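Side-chain contacts in MS5a (Brassica napus, PDB 6L77), which is a meiosis-related protein whose molecular function is not settled, with cystatin-like folds that enhance the activity of papain rather than inhibit it: residues G21-R24 / Y25-E29; H156-S159 / D160-I163. One frame throughout, in Å; residues are numbered along the deposited sequence.

Contact 1 of 2, residues G21-R24 / Y25-E29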
loop_
_atom_site.group_PDB
_atom_site.type_symbol
_atom_site.label_atom_id
_atom_site.label_comp_id
_atom_site.label_asym_id
_atom_site.label_seq_id
_atom_site.Cartn_x
_atom_site.Cartn_y
_atom_site.Cartn_z
ATOM N N GLY A 21 -2.639 0.890 -8.061
ATOM C CA GLY A 21 -3.615 1.602 -8.866
ATOM C C GLY A 21 -4.997 0.982 -8.772
ATOM O O GLY A 21 -5.997 1.692 -8.675
ATOM N N LEU A 22 -5.073 -0.353 -8.835
ATOM C CA LEU A 22 -6.372 -1.004 -8.688
ATOM C C LEU A 22 -6.954 -0.766 -7.301
ATOM O O LEU A 22 -8.174 -0.615 -7.156
ATOM C CB LEU A 22 -6.237 -2.499 -8.966
ATOM C CG LEU A 22 -5.962 -2.824 -10.439
ATOM C CD1 LEU A 22 -5.724 -4.288 -10.564
ATOM C CD2 LEU A 22 -7.155 -2.422 -11.296
ATOM N N HIS A 23 -6.090 -0.726 -6.278
ATOM C CA HIS A 23 -6.510 -0.405 -4.911
ATOM C C HIS A 23 -7.157 0.978 -4.837
ATOM O O HIS A 23 -8.226 1.150 -4.239
ATOM C CB HIS A 23 -5.270 -0.510 -4.001
ATOM C CG HIS A 23 -5.366 0.207 -2.689
ATOM N ND1 HIS A 23 -6.427 0.061 -1.818
ATOM C CD2 HIS A 23 -4.486 1.034 -2.072
ATOM C CE1 HIS A 23 -6.207 0.790 -0.733
ATOM N NE2 HIS A 23 -5.034 1.388 -0.862
ATOM N N ARG A 24 -6.517 1.981 -5.426
ATOM C CA ARG A 24 -7.072 3.334 -5.401
ATOM C C ARG A 24 -8.427 3.375 -6.095
ATOM O O ARG A 24 -9.410 3.882 -5.539
ATOM C CB ARG A 24 -6.084 4.308 -6.061
ATOM C CG ARG A 24 -6.622 5.733 -6.258
ATOM C CD ARG A 24 -5.543 6.677 -6.762
ATOM N NE ARG A 24 -6.042 8.049 -6.911
ATOM C CZ ARG A 24 -6.551 8.543 -8.033
ATOM N NH1 ARG A 24 -6.624 7.792 -9.122
ATOM N NH2 ARG A 24 -6.975 9.798 -8.076
ATOM N N TYR A 25 -8.506 2.797 -7.296
ATOM C CA TYR A 25 -9.768 2.768 -8.040
ATOM C C TYR A 25 -10.851 2.008 -7.284
ATOM O O TYR A 25 -11.970 2.503 -7.110
ATOM C CB TYR A 25 -9.547 2.127 -9.414
ATOM C CG TYR A 25 -10.772 2.151 -10.284
ATOM C CD1 TYR A 25 -11.088 3.279 -11.040
ATOM C CD2 TYR A 25 -11.618 1.046 -10.353
ATOM C CE1 TYR A 25 -12.220 3.303 -11.847
ATOM C CE2 TYR A 25 -12.749 1.063 -11.154
ATOM C CZ TYR A 25 -13.041 2.193 -11.896
ATOM O OH TYR A 25 -14.160 2.218 -12.699
ATOM N N ASN A 26 -10.539 0.789 -6.844
ATOM C CA ASN A 26 -11.547 -0.039 -6.180
ATOM C C ASN A 26 -12.092 0.639 -4.933
ATOM O O ASN A 26 -13.290 0.545 -4.638
ATOM C CB ASN A 26 -10.963 -1.397 -5.795
ATOM C CG ASN A 26 -10.839 -2.330 -6.970
ATOM O OD1 ASN A 26 -11.603 -2.241 -7.941
ATOM N ND2 ASN A 26 -9.885 -3.252 -6.887
HETATM N N MSE A 27 -11.237 1.322 -4.189
HETATM C CA MSE A 27 -11.680 1.949 -2.956
HETATM C C MSE A 27 -12.560 3.146 -3.240
HETATM O O MSE A 27 -13.544 3.380 -2.550
HETATM C CB MSE A 27 -10.479 2.346 -2.103
HETATM C CG MSE A 27 -9.673 1.148 -1.651
HETATM SE SE MSE A 27 -10.185 0.587 0.142
HETATM C CE MSE A 27 -9.644 2.253 0.982
ATOM N N LEU A 28 -12.207 3.908 -4.268
ATOM C CA LEU A 28 -12.984 5.096 -4.593
ATOM C C LEU A 28 -14.306 4.739 -5.254
ATOM O O LEU A 28 -15.309 5.440 -5.069
ATOM C CB LEU A 28 -12.170 5.996 -5.513
ATOM C CG LEU A 28 -11.041 6.761 -4.839
ATOM C CD1 LEU A 28 -10.136 7.392 -5.884
ATOM C CD2 LEU A 28 -11.630 7.813 -3.921
ATOM N N GLU A 29 -14.327 3.669 -6.037
ATOM C CA GLU A 29 -15.490 3.318 -6.836
ATOM C C GLU A 29 -16.335 2.216 -6.214
ATOM O O GLU A 29 -17.439 1.957 -6.700
ATOM C CB GLU A 29 -15.041 2.881 -8.235
ATOM C CG GLU A 29 -14.337 3.970 -9.007
ATOM C CD GLU A 29 -15.202 5.199 -9.169
ATOM O OE1 GLU A 29 -14.738 6.305 -8.833
ATOM O OE2 GLU A 29 -16.355 5.051 -9.618
#
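The last two turns of helix 12-29, in this C-terminal part of a longer protein, hold this contact, where His23 meets Met27 and Arg24 meets Leu28, each pair one turn apart. Four successive i to i+4 backbone bonds run through it, the first from Tyr25 N to Gly21 O at 3.1 Å. Met27, a selenomethionine, brings CG to 3.4 Å from His23 ND1, and its bent chain then sets SE at the edge of the imidazole, 5.0 Å from the ring centroid. The His23 ring stands beside its own carbonyl carbon, CG anti to the backbone N (chi1 160°), while NE2 hydrogen-bonds Tyr142 OH on helix 138-150 and the ring also meets Trp138. On another side of the helix the aliphatic part of Arg24 carries the packing: its CG lies 3.9 Å from Leu28 CD1, and the same methyl sits over one face of the guanidinium, toward its rim. That group reaches on to His217 O through NE and to Ser88 OG through NH1. Asn26 ties the helix to the chain just beyond its C-terminal end: OD1 hydrogen-bonds Thr31 OG1 and Leu33 N, while its amide lies near Leu22 O, which accepts from Asn26 N at 2.8 Å. With an alanine here, Thr31 OG1 and Leu33 N would probably both lose this partner, and the turn would be less firmly held. The backbone bonds are those of a regular alpha helix, which Leu22 on Leu56 and Ala58 (strand 49-60) and Arg24 on Cys85 (strand 82-88) lay against an antiparallel sheet, consistent with a cystatin-like fold.

Contact 2 of 2, residues H156-S159 / D160-I163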
loop_
_atom_site.group_PDB
_atom_site.type_symbol
_atom_site.label_atom_id
_atom_site.label_comp_id
_atom_site.label_asym_id
_atom_site.label_seq_id
_atom_site.Cartn_x
_atom_site.Cartn_y
_atom_site.Cartn_z
ATOM N N HIS A 156 11.543 -12.469 -4.079
ATOM C CA HIS A 156 10.523 -12.390 -3.041
ATOM C C HIS A 156 9.442 -13.442 -3.240
ATOM O O HIS A 156 8.970 -13.666 -4.356
ATOM C CB HIS A 156 9.917 -10.989 -3.031
ATOM C CG HIS A 156 10.943 -9.907 -2.910
ATOM N ND1 HIS A 156 11.539 -9.320 -4.006
ATOM C CD2 HIS A 156 11.515 -9.339 -1.822
ATOM C CE1 HIS A 156 12.415 -8.418 -3.598
ATOM N NE2 HIS A 156 12.421 -8.411 -2.278
ATOM N N ASN A 157 9.075 -14.108 -2.150
ATOM C CA ASN A 157 7.925 -15.008 -2.101
ATOM C C ASN A 157 6.976 -14.430 -1.055
ATOM O O ASN A 157 7.186 -14.618 0.147
ATOM C CB ASN A 157 8.343 -16.435 -1.753
ATOM C CG ASN A 157 7.194 -17.425 -1.856
ATOM O OD1 ASN A 157 6.037 -17.044 -2.038
ATOM N ND2 ASN A 157 7.511 -18.706 -1.734
HETATM N N MSE A 158 5.945 -13.721 -1.508
HETATM C CA MSE A 158 5.059 -13.011 -0.589
HETATM C C MSE A 158 4.272 -13.966 0.299
HETATM O O MSE A 158 3.730 -13.559 1.324
HETATM C CB MSE A 158 4.089 -12.099 -1.347
HETATM C CG MSE A 158 4.753 -10.917 -2.042
HETATM SE SE MSE A 158 6.116 -10.054 -0.928
HETATM C CE MSE A 158 6.673 -8.635 -2.159
ATOM N N SER A 159 4.207 -15.241 -0.091
ATOM C CA SER A 159 3.524 -16.210 0.756
ATOM C C SER A 159 4.343 -16.592 1.984
ATOM O O SER A 159 3.815 -17.281 2.866
ATOM C CB SER A 159 3.162 -17.458 -0.055
ATOM O OG SER A 159 4.314 -18.205 -0.388
ATOM N N ASP A 160 5.607 -16.163 2.069
ATOM C CA ASP A 160 6.385 -16.348 3.288
ATOM C C ASP A 160 5.969 -15.396 4.402
ATOM O O ASP A 160 6.430 -15.565 5.537
ATOM C CB ASP A 160 7.878 -16.154 3.016
ATOM C CG ASP A 160 8.441 -17.172 2.039
ATOM O OD1 ASP A 160 7.820 -18.243 1.864
ATOM O OD2 ASP A 160 9.516 -16.902 1.460
ATOM N N LEU A 161 5.139 -14.399 4.107
ATOM C CA LEU A 161 4.779 -13.370 5.071
ATOM C C LEU A 161 3.474 -13.734 5.761
ATOM O O LEU A 161 2.526 -14.191 5.114
ATOM C CB LEU A 161 4.642 -12.011 4.382
ATOM C CG LEU A 161 5.849 -11.568 3.563
ATOM C CD1 LEU A 161 5.624 -10.162 3.009
ATOM C CD2 LEU A 161 7.124 -11.639 4.414
ATOM N N LYS A 162 3.425 -13.514 7.075
ATOM C CA LYS A 162 2.239 -13.805 7.875
ATOM C C LYS A 162 1.967 -12.642 8.815
ATOM O O LYS A 162 2.792 -12.343 9.683
ATOM C CB LYS A 162 2.424 -15.098 8.673
ATOM C CG LYS A 162 1.294 -15.378 9.645
ATOM C CD LYS A 162 1.550 -16.642 10.433
ATOM C CE LYS A 162 0.413 -16.925 11.394
ATOM N NZ LYS A 162 0.745 -18.050 12.310
ATOM N N ILE A 163 0.798 -12.015 8.676
ATOM C CA ILE A 163 0.455 -10.878 9.527
ATOM C C ILE A 163 0.130 -11.354 10.937
ATOM O O ILE A 163 -0.648 -12.297 11.132
ATOM C CB ILE A 163 -0.723 -10.094 8.933
ATOM C CG1 ILE A 163 -0.369 -9.554 7.547
ATOM C CG2 ILE A 163 -1.108 -8.962 9.861
ATOM C CD1 ILE A 163 -1.515 -8.851 6.859
HETATM O O HOH W 1 10.602 -14.032 0.399
#
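An Asx turn at Asn157 opens the short 3-10 turn that leads into strand 161-170, and Asp160 and Leu161 close back on it. The tight part is made of backbone bonds and one side-chain oxygen. Asp160 N donates to Asn157 O at 2.9 Å, and Leu161 N to Met158 O at 3.2 Å. Asn157 OD1 takes two donors on the same face of its amide: Ser159 N at 3.2 Å and Ser159 OG at 2.7 Å. With CG anti to the backbone N (chi1 -173°), the Asn157 amide swings forward beside its own carbonyl carbon, which brings OD1 within range of Ser159. Beneath the turn, Met158, a selenomethionine, and Leu161 run side by side in the same direction, SE 4.0 Å from Leu161 CD1. This apolar pair faces helix 138-150, with Glu144 against Met158 and Phe147 against Leu161; Met158 also reaches Leu12 on helix 12-29.

The solvent side is looser. Here the Asn157 and Asp160 side chains cross at about a right angle, their amide and carboxylate planes 50° apart. No direct hydrogen bond joins them: Asn157 ND2 stays 3.6 Å from Asp160 OD1, and Asn157 CB carries the nearest approach to OD2. One water bridges the backbone to the carboxylate, accepting from Asn157 N at 3.0 Å and donating to Asp160 OD2 at 3.2 Å.

How the contacts relate
Both contacts are local, but they sit at different depths: contact 1 is partly buried, contact 2 lies at the surface, and their centres are 23 Å apart without touching. Contact 1 stays within one helix and sends its long side chains out to the sheet and to helix 138-150. Contact 2 joins a loop to the start of strand 161-170. Helix 138-150 is common to both, meeting His23 and Met27 in one and Met158 and Leu161 in the other, and Met158 reaches Leu12 at the start of the helix that carries contact 1. Chemistry follows place: the polar ends of His23, Arg24 and Asn26 find protein partners, whereas contact 2 relies on short-range turn bonds and a water.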